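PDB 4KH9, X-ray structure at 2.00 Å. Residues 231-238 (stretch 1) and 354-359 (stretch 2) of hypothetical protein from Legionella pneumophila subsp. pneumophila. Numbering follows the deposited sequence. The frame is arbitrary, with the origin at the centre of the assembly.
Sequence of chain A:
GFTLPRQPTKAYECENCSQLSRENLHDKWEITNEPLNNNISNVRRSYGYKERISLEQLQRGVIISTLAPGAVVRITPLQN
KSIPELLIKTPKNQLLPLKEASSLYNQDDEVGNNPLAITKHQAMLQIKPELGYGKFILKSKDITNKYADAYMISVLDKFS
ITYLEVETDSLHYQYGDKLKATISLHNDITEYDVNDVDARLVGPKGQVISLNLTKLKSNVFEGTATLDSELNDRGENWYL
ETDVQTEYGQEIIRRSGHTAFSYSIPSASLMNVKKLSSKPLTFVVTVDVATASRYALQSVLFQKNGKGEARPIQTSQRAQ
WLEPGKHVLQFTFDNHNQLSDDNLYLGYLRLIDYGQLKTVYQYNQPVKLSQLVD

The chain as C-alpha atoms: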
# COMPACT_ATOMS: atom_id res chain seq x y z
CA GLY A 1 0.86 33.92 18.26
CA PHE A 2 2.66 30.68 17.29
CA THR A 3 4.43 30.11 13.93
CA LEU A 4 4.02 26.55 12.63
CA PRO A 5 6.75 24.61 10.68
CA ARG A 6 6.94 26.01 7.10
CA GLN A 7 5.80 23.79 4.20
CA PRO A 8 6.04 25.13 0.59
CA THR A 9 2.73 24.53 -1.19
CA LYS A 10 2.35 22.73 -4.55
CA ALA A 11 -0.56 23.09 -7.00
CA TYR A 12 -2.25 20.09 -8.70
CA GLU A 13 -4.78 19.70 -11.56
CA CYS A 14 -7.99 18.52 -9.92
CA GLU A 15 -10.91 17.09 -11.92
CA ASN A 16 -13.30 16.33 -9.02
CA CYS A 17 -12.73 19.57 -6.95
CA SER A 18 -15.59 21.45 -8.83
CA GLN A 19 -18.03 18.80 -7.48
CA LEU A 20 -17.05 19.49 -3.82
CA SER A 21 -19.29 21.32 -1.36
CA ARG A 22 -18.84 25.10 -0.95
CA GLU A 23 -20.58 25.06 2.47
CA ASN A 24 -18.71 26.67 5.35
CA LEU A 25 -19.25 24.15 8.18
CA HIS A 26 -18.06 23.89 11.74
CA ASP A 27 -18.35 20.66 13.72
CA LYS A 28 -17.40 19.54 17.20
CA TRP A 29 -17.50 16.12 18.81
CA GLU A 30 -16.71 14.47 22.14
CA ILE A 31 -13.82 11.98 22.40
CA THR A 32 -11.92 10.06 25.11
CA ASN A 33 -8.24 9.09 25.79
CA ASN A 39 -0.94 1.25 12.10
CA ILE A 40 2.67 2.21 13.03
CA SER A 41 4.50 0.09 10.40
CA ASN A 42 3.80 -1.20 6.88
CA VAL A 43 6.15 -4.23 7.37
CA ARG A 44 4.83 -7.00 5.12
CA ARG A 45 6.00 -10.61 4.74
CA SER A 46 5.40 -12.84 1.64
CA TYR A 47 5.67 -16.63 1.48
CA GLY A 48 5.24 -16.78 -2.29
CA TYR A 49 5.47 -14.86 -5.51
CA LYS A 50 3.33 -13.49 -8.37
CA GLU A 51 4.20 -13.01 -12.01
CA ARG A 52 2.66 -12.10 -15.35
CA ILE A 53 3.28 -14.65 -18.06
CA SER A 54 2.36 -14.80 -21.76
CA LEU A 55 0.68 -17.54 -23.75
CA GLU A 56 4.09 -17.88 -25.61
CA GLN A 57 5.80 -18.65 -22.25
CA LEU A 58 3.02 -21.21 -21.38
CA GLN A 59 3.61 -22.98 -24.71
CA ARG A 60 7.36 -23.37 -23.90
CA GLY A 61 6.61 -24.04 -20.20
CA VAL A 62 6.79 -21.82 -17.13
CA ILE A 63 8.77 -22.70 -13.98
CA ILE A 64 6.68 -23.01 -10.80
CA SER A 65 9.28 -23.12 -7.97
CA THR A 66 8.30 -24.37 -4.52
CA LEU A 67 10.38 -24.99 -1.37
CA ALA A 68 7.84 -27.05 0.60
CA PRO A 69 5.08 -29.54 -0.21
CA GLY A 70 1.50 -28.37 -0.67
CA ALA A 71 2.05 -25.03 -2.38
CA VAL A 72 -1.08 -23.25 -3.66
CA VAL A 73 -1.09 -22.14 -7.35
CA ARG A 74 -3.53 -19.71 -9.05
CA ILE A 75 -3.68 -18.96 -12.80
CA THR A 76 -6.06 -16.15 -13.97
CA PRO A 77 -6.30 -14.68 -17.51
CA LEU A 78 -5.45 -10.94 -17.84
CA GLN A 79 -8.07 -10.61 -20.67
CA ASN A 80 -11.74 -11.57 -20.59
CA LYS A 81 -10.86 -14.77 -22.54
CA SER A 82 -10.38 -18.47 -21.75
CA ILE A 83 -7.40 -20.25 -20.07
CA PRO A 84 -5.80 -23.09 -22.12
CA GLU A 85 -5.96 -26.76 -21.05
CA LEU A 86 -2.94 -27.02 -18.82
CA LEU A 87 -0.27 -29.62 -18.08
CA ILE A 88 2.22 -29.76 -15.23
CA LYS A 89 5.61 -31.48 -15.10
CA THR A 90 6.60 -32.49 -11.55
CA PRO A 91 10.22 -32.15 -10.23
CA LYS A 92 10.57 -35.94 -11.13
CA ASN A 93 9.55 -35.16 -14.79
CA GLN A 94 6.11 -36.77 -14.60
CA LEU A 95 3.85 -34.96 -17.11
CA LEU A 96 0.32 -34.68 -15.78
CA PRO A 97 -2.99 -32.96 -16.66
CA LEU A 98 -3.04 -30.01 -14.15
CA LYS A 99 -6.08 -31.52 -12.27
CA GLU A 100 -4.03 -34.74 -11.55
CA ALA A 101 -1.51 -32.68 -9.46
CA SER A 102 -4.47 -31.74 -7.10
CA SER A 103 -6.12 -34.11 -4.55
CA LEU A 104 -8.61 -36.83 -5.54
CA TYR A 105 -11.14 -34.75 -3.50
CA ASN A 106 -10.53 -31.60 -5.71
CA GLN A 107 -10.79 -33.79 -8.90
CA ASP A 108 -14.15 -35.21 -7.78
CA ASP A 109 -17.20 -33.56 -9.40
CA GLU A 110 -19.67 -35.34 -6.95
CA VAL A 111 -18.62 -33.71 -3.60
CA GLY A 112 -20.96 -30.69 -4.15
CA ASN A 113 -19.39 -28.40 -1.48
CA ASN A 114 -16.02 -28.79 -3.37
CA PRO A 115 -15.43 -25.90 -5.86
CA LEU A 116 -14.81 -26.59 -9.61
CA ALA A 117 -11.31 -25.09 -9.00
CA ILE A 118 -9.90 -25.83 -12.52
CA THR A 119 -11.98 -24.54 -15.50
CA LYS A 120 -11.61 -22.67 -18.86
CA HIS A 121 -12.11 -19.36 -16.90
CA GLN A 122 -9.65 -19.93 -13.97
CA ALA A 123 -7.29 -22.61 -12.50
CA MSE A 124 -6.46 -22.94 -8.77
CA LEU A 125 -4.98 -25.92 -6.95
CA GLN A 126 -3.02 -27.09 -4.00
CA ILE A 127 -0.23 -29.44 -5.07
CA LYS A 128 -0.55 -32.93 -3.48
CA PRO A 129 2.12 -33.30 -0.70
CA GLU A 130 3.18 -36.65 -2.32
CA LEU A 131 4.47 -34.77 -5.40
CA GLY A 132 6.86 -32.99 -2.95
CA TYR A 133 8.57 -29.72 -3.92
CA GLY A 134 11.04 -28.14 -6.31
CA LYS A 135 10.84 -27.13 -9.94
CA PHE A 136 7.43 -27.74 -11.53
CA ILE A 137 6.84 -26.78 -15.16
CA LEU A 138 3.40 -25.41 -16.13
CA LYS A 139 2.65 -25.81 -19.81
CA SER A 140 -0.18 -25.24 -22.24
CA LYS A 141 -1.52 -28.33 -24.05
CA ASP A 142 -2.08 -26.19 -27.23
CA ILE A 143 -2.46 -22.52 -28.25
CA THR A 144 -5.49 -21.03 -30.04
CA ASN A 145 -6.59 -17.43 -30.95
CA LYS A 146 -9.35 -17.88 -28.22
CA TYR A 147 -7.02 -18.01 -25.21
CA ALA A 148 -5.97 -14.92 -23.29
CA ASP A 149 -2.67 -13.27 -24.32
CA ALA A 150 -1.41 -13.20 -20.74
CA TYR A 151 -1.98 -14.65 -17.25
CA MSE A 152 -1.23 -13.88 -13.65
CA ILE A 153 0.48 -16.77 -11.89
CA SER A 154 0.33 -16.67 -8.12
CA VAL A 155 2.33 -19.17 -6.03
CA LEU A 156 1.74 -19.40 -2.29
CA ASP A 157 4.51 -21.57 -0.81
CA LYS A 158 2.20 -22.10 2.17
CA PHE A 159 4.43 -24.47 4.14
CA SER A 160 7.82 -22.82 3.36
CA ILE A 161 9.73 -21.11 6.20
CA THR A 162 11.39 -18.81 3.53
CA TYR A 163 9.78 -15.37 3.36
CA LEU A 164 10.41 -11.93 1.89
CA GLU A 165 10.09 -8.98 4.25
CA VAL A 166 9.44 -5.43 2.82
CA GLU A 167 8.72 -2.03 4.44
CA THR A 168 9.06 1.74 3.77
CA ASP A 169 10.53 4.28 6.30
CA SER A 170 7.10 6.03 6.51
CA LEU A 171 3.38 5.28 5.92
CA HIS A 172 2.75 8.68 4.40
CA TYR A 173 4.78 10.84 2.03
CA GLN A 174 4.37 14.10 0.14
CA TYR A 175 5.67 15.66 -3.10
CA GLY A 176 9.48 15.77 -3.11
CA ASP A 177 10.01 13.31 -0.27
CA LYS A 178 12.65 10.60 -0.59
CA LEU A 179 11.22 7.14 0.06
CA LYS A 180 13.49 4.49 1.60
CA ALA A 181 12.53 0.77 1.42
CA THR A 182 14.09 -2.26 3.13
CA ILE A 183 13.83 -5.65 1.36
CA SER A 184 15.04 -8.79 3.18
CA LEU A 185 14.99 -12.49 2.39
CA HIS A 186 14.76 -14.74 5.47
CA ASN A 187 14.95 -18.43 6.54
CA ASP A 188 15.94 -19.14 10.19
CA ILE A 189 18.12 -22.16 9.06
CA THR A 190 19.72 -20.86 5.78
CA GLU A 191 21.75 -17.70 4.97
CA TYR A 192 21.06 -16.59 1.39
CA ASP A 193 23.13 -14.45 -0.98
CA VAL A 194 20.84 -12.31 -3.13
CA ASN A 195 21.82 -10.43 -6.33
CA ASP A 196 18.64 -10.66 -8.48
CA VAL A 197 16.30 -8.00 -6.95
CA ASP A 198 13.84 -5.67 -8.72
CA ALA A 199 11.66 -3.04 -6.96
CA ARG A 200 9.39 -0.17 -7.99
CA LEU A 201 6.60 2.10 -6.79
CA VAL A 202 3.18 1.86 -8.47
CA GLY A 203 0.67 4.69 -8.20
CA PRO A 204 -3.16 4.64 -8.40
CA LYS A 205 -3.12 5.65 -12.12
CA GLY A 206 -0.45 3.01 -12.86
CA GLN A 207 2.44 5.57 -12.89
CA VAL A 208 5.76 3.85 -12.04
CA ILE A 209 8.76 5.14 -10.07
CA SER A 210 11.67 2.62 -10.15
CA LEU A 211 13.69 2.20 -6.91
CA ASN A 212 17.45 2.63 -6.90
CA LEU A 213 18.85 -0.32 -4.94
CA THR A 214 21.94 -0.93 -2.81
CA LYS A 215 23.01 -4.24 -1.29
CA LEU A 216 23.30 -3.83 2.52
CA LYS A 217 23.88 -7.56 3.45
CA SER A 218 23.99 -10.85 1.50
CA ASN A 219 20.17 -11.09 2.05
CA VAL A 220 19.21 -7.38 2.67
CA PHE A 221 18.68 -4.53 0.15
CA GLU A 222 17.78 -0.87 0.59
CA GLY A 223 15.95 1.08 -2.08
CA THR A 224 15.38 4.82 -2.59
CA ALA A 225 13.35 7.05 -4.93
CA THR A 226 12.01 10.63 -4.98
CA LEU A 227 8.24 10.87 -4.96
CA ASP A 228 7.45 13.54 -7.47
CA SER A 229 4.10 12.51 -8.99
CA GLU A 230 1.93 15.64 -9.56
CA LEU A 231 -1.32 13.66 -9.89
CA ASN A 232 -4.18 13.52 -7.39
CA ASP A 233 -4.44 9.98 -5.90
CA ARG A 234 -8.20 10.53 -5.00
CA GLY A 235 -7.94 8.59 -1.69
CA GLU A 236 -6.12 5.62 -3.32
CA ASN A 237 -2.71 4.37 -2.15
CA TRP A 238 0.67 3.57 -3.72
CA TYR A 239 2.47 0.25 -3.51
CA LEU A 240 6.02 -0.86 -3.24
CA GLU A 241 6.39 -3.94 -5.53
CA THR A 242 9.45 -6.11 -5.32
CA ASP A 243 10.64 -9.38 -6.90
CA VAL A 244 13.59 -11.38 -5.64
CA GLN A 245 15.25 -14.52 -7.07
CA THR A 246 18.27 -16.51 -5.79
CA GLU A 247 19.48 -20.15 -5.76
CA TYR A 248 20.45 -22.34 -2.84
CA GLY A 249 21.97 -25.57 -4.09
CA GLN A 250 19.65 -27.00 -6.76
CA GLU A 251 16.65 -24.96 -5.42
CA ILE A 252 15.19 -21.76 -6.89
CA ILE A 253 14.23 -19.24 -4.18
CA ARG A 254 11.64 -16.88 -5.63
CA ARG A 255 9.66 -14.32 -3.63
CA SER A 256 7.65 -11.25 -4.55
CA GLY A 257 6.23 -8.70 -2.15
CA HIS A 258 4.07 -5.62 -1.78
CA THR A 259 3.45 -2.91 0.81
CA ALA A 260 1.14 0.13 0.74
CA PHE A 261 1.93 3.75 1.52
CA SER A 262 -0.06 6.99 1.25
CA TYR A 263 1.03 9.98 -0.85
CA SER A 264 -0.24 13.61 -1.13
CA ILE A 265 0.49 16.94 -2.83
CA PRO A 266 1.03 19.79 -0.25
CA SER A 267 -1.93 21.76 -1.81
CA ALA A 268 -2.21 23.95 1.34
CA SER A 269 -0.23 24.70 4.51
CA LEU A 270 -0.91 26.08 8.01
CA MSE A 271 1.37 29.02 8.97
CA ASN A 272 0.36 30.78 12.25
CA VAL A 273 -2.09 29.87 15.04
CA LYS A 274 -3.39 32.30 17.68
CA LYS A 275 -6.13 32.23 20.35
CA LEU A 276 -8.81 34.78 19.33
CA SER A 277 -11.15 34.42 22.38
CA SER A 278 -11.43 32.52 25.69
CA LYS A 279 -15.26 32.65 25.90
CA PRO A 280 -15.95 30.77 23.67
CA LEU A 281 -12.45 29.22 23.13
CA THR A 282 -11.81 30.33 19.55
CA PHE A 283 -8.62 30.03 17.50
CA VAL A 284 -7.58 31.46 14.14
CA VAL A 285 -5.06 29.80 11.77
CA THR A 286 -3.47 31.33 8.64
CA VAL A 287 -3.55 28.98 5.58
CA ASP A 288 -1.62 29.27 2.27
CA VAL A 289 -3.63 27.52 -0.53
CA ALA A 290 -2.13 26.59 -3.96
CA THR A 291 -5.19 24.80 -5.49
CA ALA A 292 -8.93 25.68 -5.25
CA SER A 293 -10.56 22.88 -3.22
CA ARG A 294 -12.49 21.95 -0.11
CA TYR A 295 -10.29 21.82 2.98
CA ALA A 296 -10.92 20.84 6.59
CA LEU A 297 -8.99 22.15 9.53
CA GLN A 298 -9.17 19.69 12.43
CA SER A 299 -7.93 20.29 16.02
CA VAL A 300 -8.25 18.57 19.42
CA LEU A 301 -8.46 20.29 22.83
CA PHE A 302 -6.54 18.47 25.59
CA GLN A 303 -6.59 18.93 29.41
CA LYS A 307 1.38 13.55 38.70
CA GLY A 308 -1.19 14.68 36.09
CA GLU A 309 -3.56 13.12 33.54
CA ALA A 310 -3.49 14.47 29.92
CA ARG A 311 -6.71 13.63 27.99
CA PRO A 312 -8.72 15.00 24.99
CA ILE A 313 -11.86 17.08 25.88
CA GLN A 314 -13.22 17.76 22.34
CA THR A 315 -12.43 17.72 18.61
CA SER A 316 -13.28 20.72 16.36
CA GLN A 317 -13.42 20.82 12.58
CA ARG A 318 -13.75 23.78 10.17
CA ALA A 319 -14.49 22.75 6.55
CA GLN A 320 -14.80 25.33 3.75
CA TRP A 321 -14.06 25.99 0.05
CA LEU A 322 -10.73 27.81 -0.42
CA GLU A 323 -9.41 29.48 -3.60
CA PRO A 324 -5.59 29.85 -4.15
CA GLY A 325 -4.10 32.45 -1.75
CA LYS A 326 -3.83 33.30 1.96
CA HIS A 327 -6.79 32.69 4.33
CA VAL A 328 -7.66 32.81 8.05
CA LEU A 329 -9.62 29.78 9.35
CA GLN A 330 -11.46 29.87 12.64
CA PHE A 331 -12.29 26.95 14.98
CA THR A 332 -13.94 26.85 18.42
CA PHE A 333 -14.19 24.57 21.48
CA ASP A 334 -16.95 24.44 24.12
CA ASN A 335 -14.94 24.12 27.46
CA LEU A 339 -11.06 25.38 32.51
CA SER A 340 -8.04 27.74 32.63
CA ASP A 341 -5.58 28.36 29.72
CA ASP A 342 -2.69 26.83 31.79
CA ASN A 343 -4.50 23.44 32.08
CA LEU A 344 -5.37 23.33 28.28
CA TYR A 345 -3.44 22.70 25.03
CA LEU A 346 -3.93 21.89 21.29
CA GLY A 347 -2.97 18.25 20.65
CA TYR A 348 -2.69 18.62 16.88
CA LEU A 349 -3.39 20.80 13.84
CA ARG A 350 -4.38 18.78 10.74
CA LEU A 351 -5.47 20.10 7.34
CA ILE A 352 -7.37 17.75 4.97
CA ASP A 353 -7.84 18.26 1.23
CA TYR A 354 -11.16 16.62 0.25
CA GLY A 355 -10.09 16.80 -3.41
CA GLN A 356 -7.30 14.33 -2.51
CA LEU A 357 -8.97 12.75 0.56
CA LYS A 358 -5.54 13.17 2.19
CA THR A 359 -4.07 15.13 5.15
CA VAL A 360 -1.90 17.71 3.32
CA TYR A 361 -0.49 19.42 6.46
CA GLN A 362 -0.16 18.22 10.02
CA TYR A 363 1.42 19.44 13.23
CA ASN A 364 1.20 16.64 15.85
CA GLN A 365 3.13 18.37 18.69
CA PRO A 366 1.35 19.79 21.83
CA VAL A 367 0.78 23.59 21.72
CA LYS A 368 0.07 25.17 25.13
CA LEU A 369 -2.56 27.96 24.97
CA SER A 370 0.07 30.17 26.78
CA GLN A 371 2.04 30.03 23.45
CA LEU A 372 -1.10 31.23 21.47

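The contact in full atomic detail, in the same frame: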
# COMPACT_ATOMS: atom_id res chain seq x y z
N LEU A 231 0.06 14.09 -9.77
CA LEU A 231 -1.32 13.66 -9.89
C LEU A 231 -1.99 13.45 -8.55
O LEU A 231 -1.36 13.03 -7.57
CB LEU A 231 -1.41 12.35 -10.68
CG LEU A 231 -0.76 12.29 -12.06
CD1 LEU A 231 -0.97 10.92 -12.66
CD2 LEU A 231 -1.31 13.37 -13.02
N ASN A 232 -3.30 13.71 -8.53
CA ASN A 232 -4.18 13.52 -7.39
C ASN A 232 -4.48 12.01 -7.27
O ASN A 232 -4.90 11.39 -8.24
CB ASN A 232 -5.45 14.39 -7.57
CG ASN A 232 -6.54 14.18 -6.55
OD1 ASN A 232 -6.35 13.60 -5.49
ND2 ASN A 232 -7.73 14.66 -6.85
N ASP A 233 -4.22 11.41 -6.10
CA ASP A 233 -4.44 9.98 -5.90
C ASP A 233 -5.91 9.62 -5.59
O ASP A 233 -6.24 8.44 -5.61
CB ASP A 233 -3.52 9.45 -4.79
CG ASP A 233 -2.04 9.51 -5.14
OD1 ASP A 233 -1.71 9.48 -6.35
OD2 ASP A 233 -1.22 9.50 -4.22
N ARG A 234 -6.76 10.63 -5.30
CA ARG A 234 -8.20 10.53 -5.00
C ARG A 234 -8.50 9.44 -3.92
O ARG A 234 -9.39 8.58 -4.09
CB ARG A 234 -9.03 10.26 -6.27
CG ARG A 234 -8.88 11.31 -7.36
CD ARG A 234 -9.89 11.10 -8.46
NE ARG A 234 -11.23 11.45 -7.99
CZ ARG A 234 -12.34 11.34 -8.72
NH1 ARG A 234 -12.27 10.88 -9.96
NH2 ARG A 234 -13.51 11.66 -8.20
N GLY A 235 -7.78 9.51 -2.81
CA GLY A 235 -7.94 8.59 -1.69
C GLY A 235 -7.22 7.26 -1.82
O GLY A 235 -7.02 6.59 -0.81
N GLU A 236 -6.80 6.89 -3.05
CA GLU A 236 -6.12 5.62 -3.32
C GLU A 236 -4.65 5.67 -2.89
O GLU A 236 -4.04 6.75 -2.82
CB GLU A 236 -6.23 5.24 -4.80
CG GLU A 236 -7.64 5.07 -5.34
CD GLU A 236 -7.70 5.01 -6.86
OE1 GLU A 236 -7.34 6.01 -7.52
OE2 GLU A 236 -8.14 3.97 -7.39
N ASN A 237 -4.08 4.49 -2.59
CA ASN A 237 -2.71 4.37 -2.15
C ASN A 237 -1.75 3.88 -3.24
O ASN A 237 -2.16 3.40 -4.29
CB ASN A 237 -2.62 3.43 -0.95
CG ASN A 237 -3.17 4.01 0.33
OD1 ASN A 237 -3.05 5.22 0.62
ND2 ASN A 237 -3.76 3.15 1.13
N TRP A 238 -0.46 4.06 -2.95
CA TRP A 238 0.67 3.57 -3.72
C TRP A 238 1.12 2.26 -3.14
O TRP A 238 0.84 1.98 -1.97
CB TRP A 238 1.83 4.57 -3.67
CG TRP A 238 1.66 5.80 -4.49
CD1 TRP A 238 0.76 6.80 -4.31
CD2 TRP A 238 2.48 6.19 -5.61
NE1 TRP A 238 0.89 7.74 -5.30
CE2 TRP A 238 1.95 7.40 -6.11
CE3 TRP A 238 3.54 5.57 -6.30
CZ2 TRP A 238 2.50 8.05 -7.22
CZ3 TRP A 238 4.08 6.21 -7.41
CH2 TRP A 238 3.57 7.44 -7.85
N TYR A 354 -10.13 17.58 0.67
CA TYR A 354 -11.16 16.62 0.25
C TYR A 354 -11.07 16.28 -1.22
O TYR A 354 -11.63 15.26 -1.63
CB TYR A 354 -12.55 17.12 0.59
CG TYR A 354 -12.86 17.01 2.06
CD1 TYR A 354 -13.15 15.79 2.64
CD2 TYR A 354 -12.93 18.15 2.86
CE1 TYR A 354 -13.48 15.69 3.99
CE2 TYR A 354 -13.27 18.06 4.21
CZ TYR A 354 -13.52 16.82 4.78
OH TYR A 354 -13.85 16.72 6.11
N GLY A 355 -10.33 17.09 -2.00
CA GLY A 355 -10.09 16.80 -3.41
C GLY A 355 -9.16 15.61 -3.54
O GLY A 355 -9.26 14.85 -4.50
N GLN A 356 -8.27 15.42 -2.56
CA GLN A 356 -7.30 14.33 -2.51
C GLN A 356 -7.72 13.24 -1.54
O GLN A 356 -7.26 12.12 -1.68
CB GLN A 356 -5.93 14.86 -2.08
CG GLN A 356 -5.21 15.66 -3.16
CD GLN A 356 -3.83 16.02 -2.69
OE1 GLN A 356 -2.93 15.19 -2.68
NE2 GLN A 356 -3.66 17.23 -2.22
N LEU A 357 -8.55 13.60 -0.55
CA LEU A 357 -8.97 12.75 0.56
C LEU A 357 -7.70 12.33 1.31
O LEU A 357 -7.52 11.16 1.67
CB LEU A 357 -9.85 11.56 0.11
CG LEU A 357 -11.26 11.92 -0.36
CD1 LEU A 357 -11.89 10.76 -1.12
CD2 LEU A 357 -12.15 12.29 0.83
N LYS A 358 -6.80 13.31 1.48
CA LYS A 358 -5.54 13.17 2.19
C LYS A 358 -5.32 14.36 3.14
O LYS A 358 -5.76 15.48 2.86
CB LYS A 358 -4.34 13.10 1.20
CG LYS A 358 -4.33 11.95 0.21
CD LYS A 358 -3.90 10.62 0.82
CE LYS A 358 -4.21 9.46 -0.11
NZ LYS A 358 -4.05 8.16 0.59
N THR A 359 -4.59 14.10 4.24
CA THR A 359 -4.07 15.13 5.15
C THR A 359 -2.92 15.75 4.37
O THR A 359 -2.04 15.01 3.91
CB THR A 359 -3.70 14.50 6.51
OG1 THR A 359 -4.88 14.03 7.12
CG2 THR A 359 -3.04 15.49 7.45
O HOH W 1 -3.13 12.85 -3.89

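A single asparagine side chain organises one end of this contact while also shaping its own loop. Asn232, with chi1 at t, sends ND2 to Gly355 O in a 2.8 Å hydrogen bond, and its OD1 accepts a hydrogen bond from Arg234 N at 3.0 Å. The amide therefore spends its donor across the contact and its acceptor on the backbone two residues ahead, just where the chain enters a type I' turn from Asp233 to Glu236. Glu236 N closes that turn on Asp233 O at 3.0 Å.

Gly235 sits inside the turn with positive phi, a conformation that by itself favours glycine. Its N reaches Gln356 O at 2.9 Å, a weak hydrogen bond with an angle at the hydrogen of 127°. The missing side chain matters here too: an ideal CB on Gly235 would sit tight against Leu357 CD1, whereas Gly235 CA packs 4.0 Å from Leu357 CB.

A water bridges the two stretches, donating to Gln356 OE1 at 2.6 Å and accepting from Asp233 N at 2.9 Å. Farther along, Lys358 leaves its backbone sideways, but the end of its side chain comes nearer to the other stretch, where NZ makes a weak hydrogen bond to Asn237 OD1 at 3.1 Å. In this contact asparagine side chains, backbone groups and the Lys358 amine join a turn to a loop that leads into a strand, with little apolar packing beyond Gly235 against Leu357.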